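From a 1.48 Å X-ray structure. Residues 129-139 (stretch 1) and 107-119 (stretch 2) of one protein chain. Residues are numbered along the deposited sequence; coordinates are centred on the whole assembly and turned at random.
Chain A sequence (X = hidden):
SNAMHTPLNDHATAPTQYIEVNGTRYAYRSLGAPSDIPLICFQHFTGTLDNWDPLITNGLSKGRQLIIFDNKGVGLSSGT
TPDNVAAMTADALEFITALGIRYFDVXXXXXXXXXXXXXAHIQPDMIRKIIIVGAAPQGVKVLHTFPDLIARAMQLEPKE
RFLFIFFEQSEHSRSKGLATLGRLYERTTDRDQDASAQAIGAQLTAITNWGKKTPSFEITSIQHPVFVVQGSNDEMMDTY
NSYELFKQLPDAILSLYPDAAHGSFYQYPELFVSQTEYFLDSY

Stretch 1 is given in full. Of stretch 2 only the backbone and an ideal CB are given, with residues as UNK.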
ATOM      1  N   LYS A 129      -4.140 -12.928  11.239  1.00 18.86           N
ATOM      2  CA  LYS A 129      -3.616 -12.109  10.131  1.00 16.39           C
ATOM      3  C   LYS A 129      -2.095 -12.074  10.202  1.00 16.26           C
ATOM      4  O   LYS A 129      -1.493 -12.244  11.268  1.00 17.44           O
ATOM      5  CB  LYS A 129      -4.148 -10.678  10.239  1.00 16.95           C
ATOM      6  CG  LYS A 129      -5.682 -10.598  10.133  1.00 19.51           C
ATOM      7  CD  LYS A 129      -6.187  -9.162  10.138  1.00 19.92           C
ATOM      8  CE  LYS A 129      -7.664  -9.061  10.216  1.00 24.05           C
ATOM      9  NZ  LYS A 129      -8.251  -7.727  10.201  1.00 19.58           N
ATOM     10  N   ILE A 130      -1.503 -11.802   9.042  1.00 15.95           N
ATOM     11  CA  ILE A 130      -0.048 -11.846   8.873  1.00 15.34           C
ATOM     12  C   ILE A 130       0.449 -10.536   8.260  1.00 14.87           C
ATOM     13  O   ILE A 130      -0.103 -10.064   7.263  1.00 15.84           O
ATOM     14  CB  ILE A 130       0.329 -12.991   7.917  1.00 16.18           C
ATOM     15  CG1 ILE A 130      -0.227 -14.327   8.426  1.00 17.64           C
ATOM     16  CG2 ILE A 130       1.815 -13.061   7.642  1.00 17.19           C
ATOM     17  CD1 ILE A 130      -0.035 -15.458   7.433  1.00 19.44           C
ATOM     18  N   ILE A 131       1.531  -9.992   8.837  1.00 14.79           N
ATOM     19  CA  ILE A 131       2.262  -8.861   8.238  1.00 14.48           C
ATOM     20  C   ILE A 131       3.682  -9.335   7.933  1.00 14.29           C
ATOM     21  O   ILE A 131       4.340  -9.892   8.814  1.00 14.55           O
ATOM     22  CB  ILE A 131       2.308  -7.658   9.184  1.00 14.68           C
ATOM     23  CG1 ILE A 131       0.897  -7.235   9.577  1.00 16.02           C
ATOM     24  CG2 ILE A 131       3.079  -6.511   8.536  1.00 15.44           C
ATOM     25  CD1 ILE A 131       0.836  -6.590  10.943  1.00 21.49           C
ATOM     26  N   ILE A 132       4.133  -9.110   6.696  1.00 14.12           N
ATOM     27  CA  ILE A 132       5.463  -9.469   6.230  1.00 13.55           C
ATOM     28  C   ILE A 132       6.141  -8.176   5.799  1.00 13.77           C
ATOM     29  O   ILE A 132       5.626  -7.487   4.919  1.00 14.90           O
ATOM     30  CB  ILE A 132       5.438 -10.465   5.061  1.00 14.57           C
ATOM     31  CG1 ILE A 132       4.782 -11.762   5.474  1.00 15.98           C
ATOM     32  CG2 ILE A 132       6.854 -10.683   4.519  1.00 15.67           C
ATOM     33  CD1 ILE A 132       4.511 -12.707   4.331  1.00 17.36           C
ATOM     34  N   VAL A 133       7.293  -7.888   6.394  1.00 13.17           N
ATOM     35  CA  VAL A 133       8.072  -6.684   6.053  1.00 13.14           C
ATOM     36  C   VAL A 133       9.443  -7.120   5.574  1.00 12.69           C
ATOM     37  O   VAL A 133      10.107  -7.907   6.251  1.00 13.65           O
ATOM     38  CB  VAL A 133       8.231  -5.737   7.241  1.00 13.90           C
ATOM     39  CG1 VAL A 133       8.970  -4.482   6.835  1.00 15.64           C
ATOM     40  CG2 VAL A 133       6.881  -5.437   7.875  1.00 15.06           C
ATOM     41  N   GLY A 134       9.886  -6.610   4.426  1.00 13.25           N
ATOM     42  CA  GLY A 134      11.269  -6.821   4.035  1.00 14.09           C
ATOM     43  C   GLY A 134      11.665  -8.276   3.893  1.00 13.56           C
ATOM     44  O   GLY A 134      12.739  -8.672   4.398  1.00 14.04           O
ATOM     45  N   ALA A 135      10.866  -9.088   3.220  1.00 13.70           N
ATOM     46  CA  ALA A 135      11.175 -10.504   3.098  1.00 14.08           C
ATOM     47  C   ALA A 135      10.899 -11.027   1.693  1.00 14.12           C
ATOM     48  O   ALA A 135      10.922 -10.250   0.726  1.00 14.81           O
ATOM     49  CB  ALA A 135      10.484 -11.303   4.194  1.00 15.13           C
ATOM     50  N   ALA A 136      10.746 -12.354   1.569  1.00 14.76           N
ATOM     51  CA  ALA A 136      10.743 -12.989   0.249  1.00 15.25           C
ATOM     52  C   ALA A 136      10.262 -14.416   0.462  1.00 16.21           C
ATOM     53  O   ALA A 136      10.407 -14.957   1.558  1.00 17.18           O
ATOM     54  CB  ALA A 136      12.140 -12.992  -0.379  1.00 16.43           C
ATOM     55  N   PRO A 137       9.716 -15.015  -0.605  1.00 16.16           N
ATOM     56  CA  PRO A 137       9.368 -16.440  -0.486  1.00 18.04           C
ATOM     57  C   PRO A 137      10.605 -17.365  -0.479  1.00 17.37           C
ATOM     58  O   PRO A 137      11.699 -16.955  -0.868  1.00 16.70           O
ATOM     59  CB  PRO A 137       8.560 -16.693  -1.724  1.00 24.09           C
ATOM     60  CG  PRO A 137       8.732 -15.560  -2.622  1.00 23.81           C
ATOM     61  CD  PRO A 137       9.469 -14.470  -1.956  1.00 16.99           C
ATOM     62  N   GLN A 138      10.375 -18.609  -0.089  1.00 17.87           N
ATOM     63  CA  GLN A 138      11.389 -19.635  -0.211  1.00 17.53           C
ATOM     64  C   GLN A 138      11.912 -19.706  -1.650  1.00 17.46           C
ATOM     65  O   GLN A 138      11.164 -19.579  -2.610  1.00 19.16           O
ATOM     66  CB  GLN A 138      10.832 -21.012   0.114  1.00 18.36           C
ATOM     67  CG  GLN A 138      10.445 -21.261   1.542  1.00 19.37           C
ATOM     68  CD  GLN A 138       9.925 -22.653   1.761  1.00 21.28           C
ATOM     69  OE1 GLN A 138       9.139 -23.150   0.961  1.00 21.26           O
ATOM     70  NE2 GLN A 138      10.305 -23.266   2.851  1.00 22.41           N
ATOM     71  N   GLY A 139      13.199 -20.017  -1.764  1.00 16.80           N
ATOM     72  CA  GLY A 139      13.785 -20.404  -3.037  1.00 18.30           C
ATOM     73  C   GLY A 139      14.351 -19.301  -3.889  1.00 18.12           C
ATOM     74  O   GLY A 139      14.874 -19.525  -4.976  1.00 20.71           O
ATOM     75  N   UNK A 107       3.636 -10.467  12.941  1.00 14.52           N
ATOM     76  CA  UNK A 107       4.380  -9.472  12.143  1.00 15.02           C
ATOM     77  C   UNK A 107       5.809  -9.989  12.055  1.00 14.31           C
ATOM     78  O   UNK A 107       6.473 -10.176  13.071  1.00 15.71           O
ATOM     79  CB  UNK A 107       4.324  -8.072  12.759  1.00 15.02           C
ATOM     80  N   UNK A 108       6.295 -10.238  10.844  1.00 14.13           N
ATOM     81  CA  UNK A 108       7.636 -10.745  10.664  1.00 15.55           C
ATOM     82  C   UNK A 108       8.430  -9.786   9.778  1.00 14.58           C
ATOM     83  O   UNK A 108       8.003  -9.486   8.660  1.00 15.07           O
ATOM     84  CB  UNK A 108       7.606 -12.151  10.061  1.00 15.55           C
ATOM     85  N   UNK A 109       9.613  -9.391  10.271  1.00 14.12           N
ATOM     86  CA  UNK A 109      10.529  -8.543   9.508  1.00 13.33           C
ATOM     87  C   UNK A 109      11.758  -9.360   9.120  1.00 13.47           C
ATOM     88  O   UNK A 109      12.408  -9.948   9.980  1.00 14.57           O
ATOM     89  CB  UNK A 109      10.932  -7.305  10.312  1.00 13.33           C
ATOM     90  N   UNK A 110      12.067  -9.410   7.814  1.00 13.41           N
ATOM     91  CA  UNK A 110      13.302 -10.006   7.286  1.00 14.03           C
ATOM     92  C   UNK A 110      13.279 -11.525   7.632  1.00 14.69           C
ATOM     93  O   UNK A 110      12.303 -12.195   7.263  1.00 14.53           O
ATOM     94  CB  UNK A 110      14.538  -9.318   7.869  1.00 14.03           C
ATOM     95  N   UNK A 111      14.262 -12.050   8.360  1.00 14.53           N
ATOM     96  CA  UNK A 111      14.206 -13.433   8.819  1.00 14.98           C
ATOM     97  C   UNK A 111      12.856 -13.769   9.468  1.00 14.56           C
ATOM     98  O   UNK A 111      12.270 -14.834   9.224  1.00 15.52           O
ATOM     99  CB  UNK A 111      15.342 -13.698   9.810  1.00 14.98           C
ATOM    100  N   UNK A 112      12.327 -12.848  10.283  1.00 13.52           N
ATOM    101  CA  UNK A 112      11.048 -13.054  10.881  1.00 14.40           C
ATOM    102  C   UNK A 112       9.918 -13.196   9.881  1.00 14.70           C
ATOM    103  O   UNK A 112       8.928 -13.892  10.139  1.00 15.64           O
ATOM    104  CB  UNK A 112      10.748 -11.899  11.838  1.00 14.40           C
ATOM    105  N   UNK A 113      10.052 -12.522   8.734  1.00 14.50           N
ATOM    106  CA  UNK A 113       9.093 -12.675   7.665  1.00 15.36           C
ATOM    107  C   UNK A 113       9.123 -14.050   7.018  1.00 15.73           C
ATOM    108  O   UNK A 113       8.113 -14.477   6.424  1.00 17.17           O
ATOM    109  CB  UNK A 113       9.339 -11.603   6.601  1.00 15.36           C
ATOM    110  N   UNK A 114      10.252 -14.740   7.072  1.00 14.43           N
ATOM    111  CA  UNK A 114      10.304 -16.137   6.619  1.00 14.35           C
ATOM    112  C   UNK A 114       9.589 -17.041   7.642  1.00 15.76           C
ATOM    113  O   UNK A 114       8.750 -17.902   7.281  1.00 16.36           O
ATOM    114  CB  UNK A 114      11.753 -16.588   6.423  1.00 14.35           C
ATOM    115  N   UNK A 115       9.832 -16.787   8.922  1.00 14.85           N
ATOM    116  CA  UNK A 115       9.229 -17.589  10.001  1.00 15.42           C
ATOM    117  C   UNK A 115       7.710 -17.483   9.962  1.00 16.15           C
ATOM    118  O   UNK A 115       7.003 -18.506  10.105  1.00 17.67           O
ATOM    119  CB  UNK A 115       9.750 -17.138  11.367  1.00 15.42           C
ATOM    120  N   UNK A 116       7.148 -16.295   9.727  1.00 16.26           N
ATOM    121  CA  UNK A 116       5.672 -16.209   9.769  1.00 15.79           C
ATOM    122  C   UNK A 116       5.055 -16.945   8.589  1.00 16.60           C
ATOM    123  O   UNK A 116       3.963 -17.464   8.726  1.00 18.21           O
ATOM    124  CB  UNK A 116       5.214 -14.749   9.767  1.00 15.79           C
ATOM    125  N   UNK A 117       5.727 -16.976   7.438  1.00 15.86           N
ATOM    126  CA  UNK A 117       5.223 -17.767   6.295  1.00 15.81           C
ATOM    127  C   UNK A 117       5.205 -19.266   6.654  1.00 18.07           C
ATOM    128  O   UNK A 117       4.220 -19.951   6.431  1.00 19.28           O
ATOM    129  CB  UNK A 117       6.086 -17.530   5.054  1.00 15.81           C
ATOM    130  N   UNK A 118       6.315 -19.755   7.197  1.00 17.24           N
ATOM    131  CA  UNK A 118       6.418 -21.156   7.550  1.00 17.87           C
ATOM    132  C   UNK A 118       5.393 -21.500   8.638  1.00 17.33           C
ATOM    133  O   UNK A 118       4.737 -22.558   8.592  1.00 20.04           O
ATOM    134  CB  UNK A 118       7.837 -21.487   8.016  1.00 17.87           C
ATOM    135  N   UNK A 119       5.227 -20.627   9.621  1.00 17.56           N
ATOM    136  CA  UNK A 119       4.264 -20.848  10.707  1.00 17.29           C
ATOM    137  C   UNK A 119       2.858 -20.928  10.189  1.00 19.47           C
ATOM    138  O   UNK A 119       2.048 -21.749  10.657  1.00 20.65           O
ATOM    139  CB  UNK A 119       4.361 -19.736  11.753  1.00 17.29           C
TER

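Position 107 lies in a strand running parallel to 129-133, its CB on the sheet face that carries I131 and V133, 4.1 Å from I131 CB. Any apolar side chain, branched or not, would suit. It is L107, whose CG packs 4.1 Å from I131 CB.

Position 108 is bonded by backbone alone: its N donates to I131 O (2.8 Å) and its O accepts from V133 N (2.9 Å). Its CB would turn to the opposite face, where the following helix folds back, and would stand 2.2 Å from the carbonyl O of position 112. Glycine alone avoids that clash, and G108 is found.

Position 109 returns to the face of I131 and V133. An aliphatic or aromatic group would serve; F109 sets CD1 3.7 Å from V133 CG1, with V133 O and G134 CA near the plane of its ring, at the edge.

Position 110 ends the strand pairing, its N donating to V133 O (2.9 Å). Phi of 64° and psi of -122° favour glycine, but a small residue can be held there. CB points away overall, and the site precedes a helix, where serine, threonine, aspartate or asparagine are common. S110 occupies it, though its hydroxyl makes no capping bond.

Positions 111 and 112 begin the helix without touching stretch 1. The first points away, leaving the choice open: L111. At the second, a CB would be crowded by F109 O at 3.2 Å, favouring G112.

Position 113 points toward stretch 1, and a CB would meet A135 CB at 2.7 Å and I132 CG2 at 3.4 Å. Only glycine fits, and G113 lets its CA approach A135 CB to 4.0 Å.

Position 114 points sideways, but a long apolar group could swing back to A135. F114 does so, its CE1 4.0 Å from A135 CB.

Position 115 is out of reach and little constrained: I115.

Position 116 points toward I130 and I132, asking for a medium aliphatic group. V116 places CG2 3.9 Å from both I130 CG2 and I132 CG1.

Position 117 points sideways, within reach of the carbonyl of A136; a long donor such as glutamine, lysine or arginine could exploit it. Q117 sends NE2 to A136 O (3.1 Å) and also to G113 O (3.0 Å), and a water links its OE1 to Q138 N.

Position 118 has open space beside it, tolerating large groups; Y118 brings CD1 4.5 Å from Q138 NE2.

Position 119 is out of reach of stretch 1, which leaves its choice open: M119, as selenomethionine.

Stretch 2, residues 107-119: LGFSLGGFIVQYM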
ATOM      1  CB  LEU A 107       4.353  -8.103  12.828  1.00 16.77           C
ATOM      2  CG  LEU A 107       5.101  -6.938  12.133  1.00 20.03           C
ATOM      3  CD1 LEU A 107       4.684  -5.639  12.816  1.00 23.20           C
ATOM      4  CD2 LEU A 107       6.537  -7.090  12.258  1.00 20.71           C
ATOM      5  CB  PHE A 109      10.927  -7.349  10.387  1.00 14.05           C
ATOM      6  CG  PHE A 109      11.970  -6.409   9.769  1.00 14.55           C
ATOM      7  CD1 PHE A 109      11.936  -6.093   8.427  1.00 14.47           C
ATOM      8  CD2 PHE A 109      12.938  -5.805  10.569  1.00 14.91           C
ATOM      9  CE1 PHE A 109      12.873  -5.234   7.873  1.00 15.76           C
ATOM     10  CE2 PHE A 109      13.844  -4.916  10.029  1.00 17.33           C
ATOM     11  CZ  PHE A 109      13.816  -4.638   8.669  1.00 15.60           C
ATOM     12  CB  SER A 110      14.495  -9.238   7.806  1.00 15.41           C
ATOM     13  OG  SER A 110      15.677  -9.824   7.271  1.00 16.97           O
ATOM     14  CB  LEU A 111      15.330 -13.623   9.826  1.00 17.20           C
ATOM     15  CG  LEU A 111      15.333 -14.941  10.571  1.00 17.92           C
ATOM     16  CD1 LEU A 111      15.462 -16.106   9.626  1.00 19.18           C
ATOM     17  CD2 LEU A 111      16.481 -14.940  11.579  1.00 20.35           C
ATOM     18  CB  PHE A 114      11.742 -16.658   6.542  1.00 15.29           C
ATOM     19  CG  PHE A 114      12.681 -15.890   5.660  1.00 14.62           C
ATOM     20  CD1 PHE A 114      12.255 -15.007   4.680  1.00 15.21           C
ATOM     21  CD2 PHE A 114      14.032 -16.069   5.819  1.00 15.55           C
ATOM     22  CE1 PHE A 114      13.169 -14.289   3.910  1.00 15.12           C
ATOM     23  CE2 PHE A 114      14.941 -15.395   5.043  1.00 15.93           C
ATOM     24  CZ  PHE A 114      14.541 -14.514   4.077  1.00 14.91           C
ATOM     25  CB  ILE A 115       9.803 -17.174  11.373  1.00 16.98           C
ATOM     26  CG1 ILE A 115      11.275 -17.597  11.485  1.00 16.52           C
ATOM     27  CG2 ILE A 115       9.008 -17.816  12.528  1.00 18.09           C
ATOM     28  CD1 ILE A 115      12.041 -16.950  12.633  1.00 17.99           C
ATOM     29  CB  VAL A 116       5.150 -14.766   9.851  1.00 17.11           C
ATOM     30  CG1 VAL A 116       5.654 -14.107  11.140  1.00 17.58           C
ATOM     31  CG2 VAL A 116       5.505 -13.901   8.634  1.00 16.98           C
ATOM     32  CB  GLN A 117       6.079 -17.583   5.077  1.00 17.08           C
ATOM     33  CG  GLN A 117       6.031 -16.204   4.439  1.00 15.91           C
ATOM     34  CD  GLN A 117       7.049 -16.099   3.327  1.00 16.19           C
ATOM     35  OE1 GLN A 117       6.933 -16.784   2.305  1.00 18.42           O
ATOM     36  NE2 GLN A 117       8.018 -15.222   3.496  1.00 16.85           N
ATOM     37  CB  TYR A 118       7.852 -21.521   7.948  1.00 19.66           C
ATOM     38  CG  TYR A 118       8.063 -23.017   7.956  1.00 20.53           C
ATOM     39  CD1 TYR A 118       8.174 -23.703   6.770  1.00 26.45           C
ATOM     40  CD2 TYR A 118       8.077 -23.738   9.114  1.00 19.30           C
ATOM     41  CE1 TYR A 118       8.299 -25.080   6.730  1.00 28.35           C
ATOM     42  CE2 TYR A 118       8.199 -25.141   9.091  1.00 22.43           C
ATOM     43  CZ  TYR A 118       8.327 -25.790   7.912  1.00 24.13           C
ATOM     44  OH  TYR A 118       8.451 -27.174   7.894  1.00 30.26           O
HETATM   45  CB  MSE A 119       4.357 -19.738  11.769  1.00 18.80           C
HETATM   46  CG  MSE A 119       3.688 -20.139  13.082  1.00 19.55           C
HETATM   47 SE   MSE A 119       3.845 -18.774  14.450  0.65 21.45          SE
HETATM   48  CE  MSE A 119       5.693 -19.117  14.862  1.00 20.39           C
TER
HETATM   49  O   HOH W   1       7.762 -19.087   0.948  1.00 21.45           O
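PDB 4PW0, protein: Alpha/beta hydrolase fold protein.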